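Local coordinates for protein phosphoserine aminotransferase (Bacillus alcalophilus, PDB 1W23) that catalyses the pyridoxal-phosphate-dependent, reversible transfer of an amino group between glutamate and 3-phosphohydroxypyruvate, making phosphoserine in the second step of serine biosynthesis, at residues F136-N139 / Y144-I147; L70-Q73 / L78-T81; K272-T277 / A335-A340; Q159-I164 / R180-N185. One frame throughout, in Å; residues are numbered along the deposited sequence. Where two conformers were deposited one is given.

Interaction 1: F136-N139 / Y144-I147; sequences FQLN and YLHI
With its chi1 at -178°, Leu145 sends CG away from its own backbone N, so that both methyls leave strand 142-148 toward the loop at 136-139. Phe136 answers with an unusual second torsion: chi2 of 12° leaves CD1 nearly eclipsed with CA and throws the CD2 side of the ring out toward the strand. Leu145 CD2 sits 4.0 Å from Phe136 CD2 and 4.1 Å from Phe136 CE2, approaching the ring obliquely. The same methyl is shared, since Leu138 CD2 lies 4.1 Å from Leu145 CD2 and 4.2 Å from Leu145 CD1. Both loop side chains cross that of Leu145 at about a right angle, Phe136 offering the CD2-CE2 side of its ring and Leu138 its CD2 methyl. In the fold, strand 142-148 is an inner strand of the seven-stranded sheet of the large domain of a fold-type I aminotransferase, and its backbone at Leu145 is hydrogen-bonded to that of Ile170 on the next strand. The loop segment runs past the far edge of that sheet, where the backbone of Gln137 is bonded to Ala119, and Leu145 is also covered by Ile164. No hydrogen bond joins the two segments. Their contact is therefore purely apolar, held by dispersion and exclusion of water, with Leu145 buried while Leu138 remains largely in solvent.

Interaction 2: L70-Q73 / L78-T81; sequences LFLQ and LQFT
Gln79 NE2 donates to a water 2.9 Å away, and that water in turn donates to the backbone oxygen of Gln73, again over 2.9 Å, measured from the water to Gln73 O. This is the turn from strand 67-72 into helix 75-87 in the large domain of the fold-type I aminotransferases, a beta-alpha unit whose helix start carries Ala76 and Ser77, both binding pyridoxal phosphate. Farther along the helix, Phe80 also lines the cofactor pocket. The water bridges a gap that neither polar group spans directly. At the other end of its amide, Gln79 OE1 is bonded to Tyr226 OH, which with the water fixes the rotation of this buried group. The chain of Gln79 bends at chi2 (-56°) to bring the amide back toward the strand, where Leu72 CD1 packs against Gln79 NE2 at 3.6 Å, the two side chains crossing nearly at a right angle. The side chain of Gln73 leaves the backbone away from the helix and bonds through OE1 to the backbone N of Gly74 of the second subunit, so the loop just after the strand is part of the dimer interface. Leu78, which packs on Met223 of the second subunit, places its CD2 methyl 3.7 Å from Gln73 O.

Interaction 3: K272-T277 / A335-A340; sequences KIIYDT and ASIYNA
Ile274 points its ethyl branch from helix 259-279 toward the residue just past strand 333-336, where its CD1 overlaps the CG2 methyl of Ile337 at 3.7 Å. The two isoleucines reach toward each other and meet tip to tip. A second, looser touch comes from the alanine two residues earlier, Ala335 CB lying 4.3 Å from Ile274 CD1. At Ile337 the chi1 of 52° puts CG1 in the crowded position between backbone N and carbonyl carbon, which leaves the CG2 methyl to face the helix. Ala335 and Ile337 turn their side chains to the helix, while Ser336 between them turns the other way and bonds through OG to Asn298 ND2. This alternation carries on from the edge strand 333-336 of the small antiparallel sheet, 286-287, 298-302 and 333-336, of the C-terminal domain of a fold-type I aminotransferase, with helix 259-279 laid over one face. Val299 on the middle strand packs on Ile274 and Ile337 alike, and helix 343-359 adds Leu349 against Ala335 and Cys346 against Ile337. Beyond the strand the chain is held by polar links: Lys270 NZ, about one turn before Ile274 on the same helix, bonds to the backbone oxygens of both Ile337 and Tyr338. Within the helix, Ile273 O accepts from two groups of one residue, Thr277 OG1 at 2.7 Å and the longer bond from Thr277 N at 3.3 Å. The hydroxyl donor stands 21° out of the carbonyl plane, and Thr277 OG1 is also bonded to Arg350 NH1 on helix 343-359.

Interaction 4: Q159-I164 / R180-N185; sequences QNFPEI and RPLKVN
The segments 159-164 and 180-185 run side by side in the same direction without a backbone hydrogen bond between them, the CA atoms of Phe161 and Lys183 standing 9.0 Å apart. Both lie in connecting loops of the large domain of a fold-type I aminotransferase, the second turning into a 3-10 segment at Val184: one leads into strand 169-172, which delivers the cofactor-binding Asp172, and the other leads from it toward strand 189-193. Side chains make the contact. Phe161 points at the opposite loop and is met on two atoms of its ring. Arg180, coming from the other direction, brings NH2 to within 3.7 Å of Phe161 CZ, the guanidinium and ring planes standing 74° apart and the approach oblique. With chi1 at 53° and the chain extended from CG to NE, the arginine carries its charged end right across to the first loop. That end is held mainly by neighbours of the two segments: Arg180 NH2 forms a salt bridge with Asp176 OD2, and Arg180 NH1 bonds to Tyr158 O, whereas Gln159 O stays 4.1 Å from Arg180 NH1. Two polar links thus fix the rotation of the guanidinium beside the ring. Phe187 meets the ring of Phe161 edge-to-face, while Gln186 NE2 bonds to Phe161 O. On the adjoining ring atom the contact is apolar: in the conformer given, one of two modelled for Leu182, this side chain crosses at about a right angle with its CD1 methyl 3.8 Å from Phe161 CE1.

Along the chain the four contacts follow one another, none nesting in or crossing another. Interaction 2 comes first, closing the short turn between strand 67-72 and helix 75-87; interaction 1 closes the tight loop leading into strand 142-148 of the same sheet. Interaction 4 spans strand 169-172, joining the loops on its two ends, and leans directly on interaction 1: Ile147 CD1 lies 3.5 Å from Phe161 CD2, and Pro162 packs against Phe136. Interaction 3 closes the longest span, 272-277 to 335-340, within the C-terminal domain. It lies on the opposite side of the chain's centre from interaction 2, their centres 29 Å apart, and its nearest atoms approach those of interaction 4 to about 6 Å.

Interaction 1: F136-N139 / Y144-I147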
loop_
_atom_site.group_PDB
_atom_site.type_symbol
_atom_site.label_atom_id
_atom_site.label_comp_id
_atom_site.label_asym_id
_atom_site.label_seq_id
_atom_site.Cartn_x
_atom_site.Cartn_y
_atom_site.Cartn_z
ATOM N N PHE A 136 -25.459 16.143 20.122
ATOM C CA PHE A 136 -24.601 14.974 20.315
ATOM C C PHE A 136 -24.858 14.354 21.676
ATOM O O PHE A 136 -24.852 14.992 22.738
ATOM C CB PHE A 136 -23.127 15.339 20.263
ATOM C CG PHE A 136 -22.573 15.693 18.890
ATOM C CD1 PHE A 136 -23.343 15.927 17.771
ATOM C CD2 PHE A 136 -21.190 15.820 18.779
ATOM C CE1 PHE A 136 -22.708 16.255 16.557
ATOM C CE2 PHE A 136 -20.603 16.099 17.587
ATOM C CZ PHE A 136 -21.350 16.327 16.488
ATOM N N GLN A 137 -25.110 13.039 21.616
ATOM C CA GLN A 137 -25.369 12.234 22.801
ATOM C C GLN A 137 -24.052 11.509 23.147
ATOM O O GLN A 137 -23.610 10.602 22.439
ATOM C CB GLN A 137 -26.513 11.265 22.584
ATOM C CG GLN A 137 -27.788 12.013 22.154
ATOM C CD GLN A 137 -28.139 13.195 23.059
ATOM O OE1 GLN A 137 -28.403 14.353 22.706
ATOM N NE2 GLN A 137 -28.160 12.915 24.373
ATOM N N LEU A 138 -23.452 11.954 24.243
ATOM C CA LEU A 138 -22.157 11.502 24.707
ATOM C C LEU A 138 -22.311 10.585 25.906
ATOM O O LEU A 138 -23.301 10.704 26.682
ATOM C CB LEU A 138 -21.273 12.695 25.029
ATOM C CG LEU A 138 -21.095 13.744 23.932
ATOM C CD1 LEU A 138 -20.222 14.888 24.442
ATOM C CD2 LEU A 138 -20.581 13.079 22.645
ATOM N N ASN A 139 -21.331 9.692 26.104
ATOM C CA ASN A 139 -21.382 8.737 27.206
ATOM C C ASN A 139 -20.123 8.897 28.028
ATOM O O ASN A 139 -19.029 9.093 27.455
ATOM C CB ASN A 139 -21.448 7.270 26.708
ATOM C CG ASN A 139 -22.596 7.077 25.747
ATOM O OD1 ASN A 139 -23.767 7.081 26.154
ATOM N ND2 ASN A 139 -22.301 6.951 24.461
ATOM N N TYR A 144 -13.967 7.054 22.506
ATOM C CA TYR A 144 -13.703 8.112 21.536
ATOM C C TYR A 144 -15.018 8.531 20.965
ATOM O O TYR A 144 -16.032 7.838 21.072
ATOM C CB TYR A 144 -12.759 7.597 20.451
ATOM C CG TYR A 144 -13.176 6.377 19.688
ATOM C CD1 TYR A 144 -12.621 5.133 20.041
ATOM C CD2 TYR A 144 -14.102 6.413 18.656
ATOM C CE1 TYR A 144 -12.989 3.978 19.376
ATOM C CE2 TYR A 144 -14.480 5.266 18.006
ATOM C CZ TYR A 144 -13.927 4.057 18.339
ATOM O OH TYR A 144 -14.271 2.887 17.699
ATOM N N LEU A 145 -14.995 9.689 20.276
ATOM C CA LEU A 145 -16.085 10.166 19.431
ATOM C C LEU A 145 -15.532 10.288 18.024
ATOM O O LEU A 145 -14.537 11.013 17.846
ATOM C CB LEU A 145 -16.609 11.525 19.893
ATOM C CG LEU A 145 -17.792 12.064 19.071
ATOM C CD1 LEU A 145 -19.018 11.195 19.263
ATOM C CD2 LEU A 145 -18.035 13.512 19.431
ATOM N N HIS A 146 -16.120 9.569 17.074
ATOM C CA HIS A 146 -15.625 9.517 15.687
ATOM C C HIS A 146 -16.529 10.298 14.778
ATOM O O HIS A 146 -17.757 10.113 14.803
ATOM C CB HIS A 146 -15.544 8.044 15.250
ATOM C CG HIS A 146 -15.005 7.865 13.855
ATOM N ND1 HIS A 146 -15.764 8.104 12.689
ATOM C CD2 HIS A 146 -13.800 7.411 13.438
ATOM C CE1 HIS A 146 -14.989 7.796 11.631
ATOM N NE2 HIS A 146 -13.786 7.398 12.070
ATOM N N ILE A 147 -15.920 11.155 13.938
ATOM C CA ILE A 147 -16.617 11.928 12.925
ATOM C C ILE A 147 -15.959 11.686 11.575
ATOM O O ILE A 147 -14.816 11.228 11.470
ATOM C CB ILE A 147 -16.607 13.434 13.257
ATOM C CG1 ILE A 147 -15.219 14.065 13.171
ATOM C CG2 ILE A 147 -17.266 13.690 14.621
ATOM C CD1 ILE A 147 -15.201 15.566 13.327
#

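Interaction 2: L70-Q73 / L78-T81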
loop_
_atom_site.group_PDB
_atom_site.type_symbol
_atom_site.label_atom_id
_atom_site.label_comp_id
_atom_site.label_asym_id
_atom_site.label_seq_id
_atom_site.Cartn_x
_atom_site.Cartn_y
_atom_site.Cartn_z
ATOM N N LEU A 70 2.146 9.083 11.131
ATOM C CA LEU A 70 2.338 7.721 10.647
ATOM C C LEU A 70 1.970 7.645 9.178
ATOM O O LEU A 70 1.010 8.291 8.733
ATOM C CB LEU A 70 1.500 6.721 11.423
ATOM C CG LEU A 70 1.608 6.775 12.934
ATOM C CD1 LEU A 70 0.671 5.731 13.555
ATOM C CD2 LEU A 70 3.011 6.520 13.430
ATOM N N PHE A 71 2.706 6.803 8.445
ATOM C CA PHE A 71 2.435 6.467 7.053
ATOM C C PHE A 71 2.174 4.960 7.015
ATOM O O PHE A 71 3.111 4.175 7.140
ATOM C CB PHE A 71 3.591 6.815 6.146
ATOM C CG PHE A 71 3.969 8.285 6.096
ATOM C CD1 PHE A 71 5.276 8.666 6.017
ATOM C CD2 PHE A 71 2.993 9.293 6.120
ATOM C CE1 PHE A 71 5.638 10.002 5.968
ATOM C CE2 PHE A 71 3.376 10.622 6.084
ATOM C CZ PHE A 71 4.684 10.989 5.977
ATOM N N LEU A 72 0.913 4.570 6.842
ATOM C CA LEU A 72 0.484 3.169 6.920
ATOM C C LEU A 72 -0.091 2.714 5.596
ATOM O O LEU A 72 -0.660 3.504 4.826
ATOM C CB LEU A 72 -0.556 2.993 8.026
ATOM C CG LEU A 72 -0.083 3.421 9.417
ATOM C CD1 LEU A 72 -1.179 3.098 10.427
ATOM C CD2 LEU A 72 1.212 2.762 9.820
ATOM N N GLN A 73 -0.026 1.430 5.357
ATOM C CA GLN A 73 -0.751 0.783 4.257
ATOM C C GLN A 73 -2.148 0.437 4.719
ATOM O O GLN A 73 -2.427 0.353 5.929
ATOM C CB GLN A 73 0.015 -0.436 3.786
ATOM C CG GLN A 73 1.404 -0.154 3.248
ATOM C CD GLN A 73 2.053 -1.418 2.697
ATOM O OE1 GLN A 73 1.536 -1.995 1.726
ATOM N NE2 GLN A 73 3.173 -1.841 3.290
ATOM N N LEU A 78 -8.758 0.271 6.414
ATOM C CA LEU A 78 -8.133 -0.473 7.473
ATOM C C LEU A 78 -8.169 0.271 8.770
ATOM O O LEU A 78 -8.248 -0.343 9.865
ATOM C CB LEU A 78 -6.688 -0.880 7.104
ATOM C CG LEU A 78 -6.050 -1.884 8.063
ATOM C CD1 LEU A 78 -6.765 -3.235 8.108
ATOM C CD2 LEU A 78 -4.588 -2.071 7.694
ATOM N N GLN A 79 -8.120 1.619 8.749
ATOM C CA GLN A 79 -8.252 2.394 9.971
ATOM C C GLN A 79 -9.619 2.212 10.617
ATOM O O GLN A 79 -9.700 2.313 11.854
ATOM C CB GLN A 79 -7.996 3.892 9.677
ATOM C CG GLN A 79 -6.579 4.170 9.188
ATOM C CD GLN A 79 -5.574 3.624 10.210
ATOM O OE1 GLN A 79 -5.614 4.079 11.379
ATOM N NE2 GLN A 79 -4.734 2.709 9.802
ATOM N N PHE A 80 -10.653 1.933 9.859
ATOM C CA PHE A 80 -11.958 1.666 10.464
ATOM C C PHE A 80 -11.909 0.556 11.483
ATOM O O PHE A 80 -12.636 0.596 12.473
ATOM C CB PHE A 80 -13.003 1.305 9.412
ATOM C CG PHE A 80 -13.338 2.379 8.367
ATOM C CD1 PHE A 80 -13.966 1.996 7.209
ATOM C CD2 PHE A 80 -13.072 3.723 8.584
ATOM C CE1 PHE A 80 -14.350 2.933 6.252
ATOM C CE2 PHE A 80 -13.443 4.660 7.638
ATOM C CZ PHE A 80 -14.110 4.272 6.515
ATOM N N THR A 81 -11.088 -0.468 11.258
ATOM C CA THR A 81 -10.914 -1.558 12.246
ATOM C C THR A 81 -9.727 -1.312 13.170
ATOM O O THR A 81 -9.795 -1.608 14.381
ATOM C CB THR A 81 -10.863 -2.925 11.553
ATOM O OG1 THR A 81 -10.980 -3.939 12.597
ATOM C CG2 THR A 81 -9.625 -3.216 10.762
HETATM O O HOH W 1 -4.469 2.085 7.024
#

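Interaction 3: K272-T277 / A335-A340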
loop_
_atom_site.group_PDB
_atom_site.type_symbol
_atom_site.label_atom_id
_atom_site.label_comp_id
_atom_site.label_asym_id
_atom_site.label_seq_id
_atom_site.Cartn_x
_atom_site.Cartn_y
_atom_site.Cartn_z
ATOM N N LYS A 272 -17.273 27.924 -5.377
ATOM C CA LYS A 272 -18.319 28.947 -5.621
ATOM C C LYS A 272 -18.685 28.975 -7.097
ATOM O O LYS A 272 -19.865 29.239 -7.405
ATOM C CB LYS A 272 -17.812 30.297 -5.142
ATOM C CG LYS A 272 -18.651 31.511 -5.510
ATOM C CD LYS A 272 -17.957 32.814 -5.150
ATOM C CE LYS A 272 -18.577 34.059 -5.744
ATOM N NZ LYS A 272 -20.026 34.211 -5.616
ATOM N N ILE A 273 -17.760 28.746 -8.009
ATOM C CA ILE A 273 -18.128 28.702 -9.445
ATOM C C ILE A 273 -19.216 27.698 -9.670
ATOM O O ILE A 273 -20.192 27.972 -10.393
ATOM C CB ILE A 273 -16.886 28.386 -10.298
ATOM C CG1 ILE A 273 -15.865 29.557 -10.295
ATOM C CG2 ILE A 273 -17.262 28.024 -11.732
ATOM C CD1 ILE A 273 -14.506 29.179 -10.812
ATOM N N ILE A 274 -19.065 26.495 -9.094
ATOM C CA ILE A 274 -20.039 25.436 -9.345
ATOM C C ILE A 274 -21.322 25.672 -8.568
ATOM O O ILE A 274 -22.420 25.551 -9.138
ATOM C CB ILE A 274 -19.400 24.054 -9.043
ATOM C CG1 ILE A 274 -18.119 23.847 -9.878
ATOM C CG2 ILE A 274 -20.424 22.963 -9.329
ATOM C CD1 ILE A 274 -17.325 22.632 -9.500
ATOM N N TYR A 275 -21.243 26.009 -7.283
ATOM C CA TYR A 275 -22.453 26.290 -6.522
ATOM C C TYR A 275 -23.255 27.464 -7.096
ATOM O O TYR A 275 -24.490 27.401 -7.113
ATOM C CB TYR A 275 -22.168 26.471 -5.036
ATOM C CG TYR A 275 -21.822 25.200 -4.299
ATOM C CD1 TYR A 275 -20.618 25.029 -3.672
ATOM C CD2 TYR A 275 -22.723 24.137 -4.234
ATOM C CE1 TYR A 275 -20.282 23.863 -2.997
ATOM C CE2 TYR A 275 -22.421 22.975 -3.558
ATOM C CZ TYR A 275 -21.190 22.842 -2.950
ATOM O OH TYR A 275 -20.928 21.652 -2.277
ATOM N N ASP A 276 -22.575 28.511 -7.556
ATOM C CA ASP A 276 -23.316 29.621 -8.165
ATOM C C ASP A 276 -24.066 29.129 -9.414
ATOM O O ASP A 276 -25.192 29.586 -9.691
ATOM C CB ASP A 276 -22.381 30.770 -8.497
ATOM C CG ASP A 276 -21.949 31.619 -7.369
ATOM O OD1 ASP A 276 -22.452 31.490 -6.241
ATOM O OD2 ASP A 276 -21.095 32.519 -7.602
ATOM N N THR A 277 -23.437 28.244 -10.179
ATOM C CA THR A 277 -24.094 27.727 -11.398
ATOM C C THR A 277 -25.370 26.980 -11.014
ATOM O O THR A 277 -26.426 27.104 -11.648
ATOM C CB THR A 277 -23.157 26.839 -12.182
ATOM O OG1 THR A 277 -21.923 27.546 -12.482
ATOM C CG2 THR A 277 -23.726 26.411 -13.502
ATOM N N ALA A 335 -19.194 16.388 -8.679
ATOM C CA ALA A 335 -17.996 17.064 -9.168
ATOM C C ALA A 335 -16.984 17.105 -8.002
ATOM O O ALA A 335 -17.192 17.868 -7.036
ATOM C CB ALA A 335 -18.305 18.480 -9.658
ATOM N N SER A 336 -15.944 16.287 -8.056
ATOM C CA SER A 336 -14.907 16.279 -7.023
ATOM C C SER A 336 -13.859 17.309 -7.412
ATOM O O SER A 336 -13.327 17.293 -8.513
ATOM C CB SER A 336 -14.334 14.893 -6.854
ATOM O OG SER A 336 -15.322 13.971 -6.409
ATOM N N ILE A 337 -13.640 18.254 -6.486
ATOM C CA ILE A 337 -12.856 19.460 -6.680
ATOM C C ILE A 337 -11.809 19.614 -5.577
ATOM O O ILE A 337 -11.656 20.620 -4.922
ATOM C CB ILE A 337 -13.783 20.699 -6.824
ATOM C CG1 ILE A 337 -14.793 20.828 -5.687
ATOM C CG2 ILE A 337 -14.463 20.678 -8.177
ATOM C CD1 ILE A 337 -15.523 22.174 -5.685
ATOM N N TYR A 338 -11.050 18.529 -5.373
ATOM C CA TYR A 338 -9.944 18.491 -4.444
ATOM C C TYR A 338 -8.898 19.526 -4.780
ATOM O O TYR A 338 -8.947 20.166 -5.843
ATOM C CB TYR A 338 -9.339 17.078 -4.484
ATOM C CG TYR A 338 -10.335 15.979 -4.170
ATOM C CD1 TYR A 338 -10.494 14.904 -5.028
ATOM C CD2 TYR A 338 -11.116 15.970 -3.046
ATOM C CE1 TYR A 338 -11.366 13.892 -4.774
ATOM C CE2 TYR A 338 -11.989 14.957 -2.759
ATOM C CZ TYR A 338 -12.110 13.897 -3.622
ATOM O OH TYR A 338 -13.032 12.896 -3.319
ATOM N N ASN A 339 -7.907 19.680 -3.915
ATOM C CA ASN A 339 -6.924 20.774 -4.021
ATOM C C ASN A 339 -6.359 20.952 -5.439
ATOM O O ASN A 339 -6.237 22.092 -5.894
ATOM C CB ASN A 339 -5.740 20.457 -3.125
ATOM C CG ASN A 339 -5.965 20.641 -1.633
ATOM O OD1 ASN A 339 -6.991 21.151 -1.195
ATOM N ND2 ASN A 339 -4.975 20.237 -0.831
ATOM N N ALA A 340 -5.983 19.856 -6.091
ATOM C CA ALA A 340 -5.265 19.962 -7.364
ATOM C C ALA A 340 -6.149 20.132 -8.585
ATOM O O ALA A 340 -5.615 20.339 -9.680
ATOM C CB ALA A 340 -4.345 18.780 -7.547
#

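Interaction 4: Q159-I164 / R180-N185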
loop_
_atom_site.group_PDB
_atom_site.type_symbol
_atom_site.label_atom_id
_atom_site.label_comp_id
_atom_site.label_asym_id
_atom_site.label_seq_id
_atom_site.Cartn_x
_atom_site.Cartn_y
_atom_site.Cartn_z
ATOM N N GLN A 159 -18.119 22.502 9.055
ATOM C CA GLN A 159 -17.593 23.865 8.948
ATOM C C GLN A 159 -16.587 24.142 10.029
ATOM O O GLN A 159 -15.757 25.052 9.826
ATOM C CB GLN A 159 -18.739 24.895 9.075
ATOM C CG GLN A 159 -19.778 24.655 7.997
ATOM C CD GLN A 159 -19.144 24.647 6.618
ATOM O OE1 GLN A 159 -18.611 25.718 6.225
ATOM N NE2 GLN A 159 -19.138 23.506 5.930
ATOM N N ASN A 160 -16.679 23.472 11.124
ATOM C CA ASN A 160 -15.817 23.601 12.312
ATOM C C ASN A 160 -16.048 22.322 13.099
ATOM O O ASN A 160 -16.846 21.457 12.648
ATOM C CB ASN A 160 -16.103 24.880 13.087
ATOM C CG ASN A 160 -17.596 25.063 13.233
ATOM O OD1 ASN A 160 -18.246 24.159 13.755
ATOM N ND2 ASN A 160 -18.125 26.188 12.772
ATOM N N PHE A 161 -15.348 22.145 14.186
ATOM C CA PHE A 161 -15.303 20.865 14.878
ATOM C C PHE A 161 -15.672 21.054 16.314
ATOM O O PHE A 161 -15.358 22.062 16.943
ATOM C CB PHE A 161 -13.898 20.256 14.756
ATOM C CG PHE A 161 -13.584 19.935 13.308
ATOM C CD1 PHE A 161 -12.665 20.652 12.601
ATOM C CD2 PHE A 161 -14.250 18.902 12.665
ATOM C CE1 PHE A 161 -12.428 20.349 11.258
ATOM C CE2 PHE A 161 -13.993 18.594 11.329
ATOM C CZ PHE A 161 -13.048 19.298 10.622
ATOM N N PRO A 162 -16.312 20.046 16.892
ATOM C CA PRO A 162 -16.732 20.212 18.290
ATOM C C PRO A 162 -15.598 20.130 19.270
ATOM O O PRO A 162 -14.577 19.473 19.041
ATOM C CB PRO A 162 -17.671 19.018 18.398
ATOM C CG PRO A 162 -17.125 17.963 17.503
ATOM C CD PRO A 162 -16.631 18.743 16.300
ATOM N N GLU A 163 -15.760 20.814 20.403
ATOM C CA GLU A 163 -14.882 20.766 21.550
ATOM C C GLU A 163 -15.385 19.642 22.434
ATOM O O GLU A 163 -16.438 19.764 23.057
ATOM C CB GLU A 163 -14.987 22.075 22.346
ATOM C CG GLU A 163 -13.985 22.140 23.480
ATOM C CD GLU A 163 -13.475 23.530 23.821
ATOM O OE1 GLU A 163 -13.159 23.683 25.026
ATOM O OE2 GLU A 163 -13.374 24.407 22.931
ATOM N N ILE A 164 -14.596 18.586 22.490
ATOM C CA ILE A 164 -14.837 17.285 23.140
ATOM C C ILE A 164 -13.793 17.156 24.225
ATOM O O ILE A 164 -12.616 17.330 23.852
ATOM C CB ILE A 164 -14.790 16.186 22.042
ATOM C CG1 ILE A 164 -15.875 16.520 20.975
ATOM C CG2 ILE A 164 -14.948 14.736 22.364
ATOM C CD1 ILE A 164 -17.273 16.544 21.548
ATOM N N ARG A 180 -7.561 23.233 3.951
ATOM C CA ARG A 180 -7.805 24.418 4.775
ATOM C C ARG A 180 -7.004 24.280 6.040
ATOM O O ARG A 180 -6.581 23.183 6.400
ATOM C CB ARG A 180 -9.308 24.575 5.072
ATOM C CG ARG A 180 -9.939 23.324 5.668
ATOM C CD ARG A 180 -11.456 23.458 5.751
ATOM N NE ARG A 180 -11.986 22.181 6.281
ATOM C CZ ARG A 180 -13.236 22.031 6.731
ATOM N NH1 ARG A 180 -14.139 23.026 6.691
ATOM N NH2 ARG A 180 -13.612 20.844 7.256
ATOM N N PRO A 181 -6.835 25.374 6.791
ATOM C CA PRO A 181 -6.187 25.235 8.107
ATOM C C PRO A 181 -6.995 24.349 9.042
ATOM O O PRO A 181 -8.216 24.264 8.935
ATOM C CB PRO A 181 -6.104 26.692 8.614
ATOM C CG PRO A 181 -6.124 27.516 7.351
ATOM C CD PRO A 181 -7.150 26.768 6.482
ATOM N N LEU A 182 -6.292 23.748 9.991
ATOM C CA LEU A 182 -6.871 22.854 10.975
ATOM C C LEU A 182 -6.232 23.086 12.329
ATOM O O LEU A 182 -5.020 23.135 12.368
ATOM C CB LEU A 182 -6.599 21.447 10.445
ATOM C CG LEU A 182 -7.131 20.252 11.184
ATOM C CD1 LEU A 182 -8.625 20.253 11.313
ATOM C CD2 LEU A 182 -6.714 18.945 10.470
ATOM N N LYS A 183 -6.999 23.059 13.386
ATOM C CA LYS A 183 -6.539 23.051 14.780
ATOM C C LYS A 183 -6.401 21.588 15.211
ATOM O O LYS A 183 -7.377 20.990 15.697
ATOM C CB LYS A 183 -7.530 23.754 15.698
ATOM C CG LYS A 183 -7.242 23.804 17.191
ATOM C CD LYS A 183 -8.137 24.795 17.984
ATOM C CE LYS A 183 -8.552 24.414 19.390
ATOM N NZ LYS A 183 -9.909 24.896 19.779
ATOM N N VAL A 184 -5.209 21.024 14.969
ATOM C CA VAL A 184 -4.971 19.595 15.203
ATOM C C VAL A 184 -5.212 19.232 16.665
ATOM O O VAL A 184 -5.650 18.115 16.942
ATOM C CB VAL A 184 -3.585 19.244 14.672
ATOM C CG1 VAL A 184 -3.133 17.879 15.117
ATOM C CG2 VAL A 184 -3.539 19.357 13.155
ATOM N N ASN A 185 -4.912 20.182 17.592
ATOM C CA ASN A 185 -5.073 19.825 18.996
ATOM C C ASN A 185 -6.511 19.601 19.420
ATOM O O ASN A 185 -6.729 19.178 20.567
ATOM C CB ASN A 185 -4.318 20.825 19.839
ATOM C CG ASN A 185 -4.938 22.148 19.936
ATOM O OD1 ASN A 185 -6.061 22.395 19.532
ATOM N ND2 ASN A 185 -4.079 22.965 20.540
#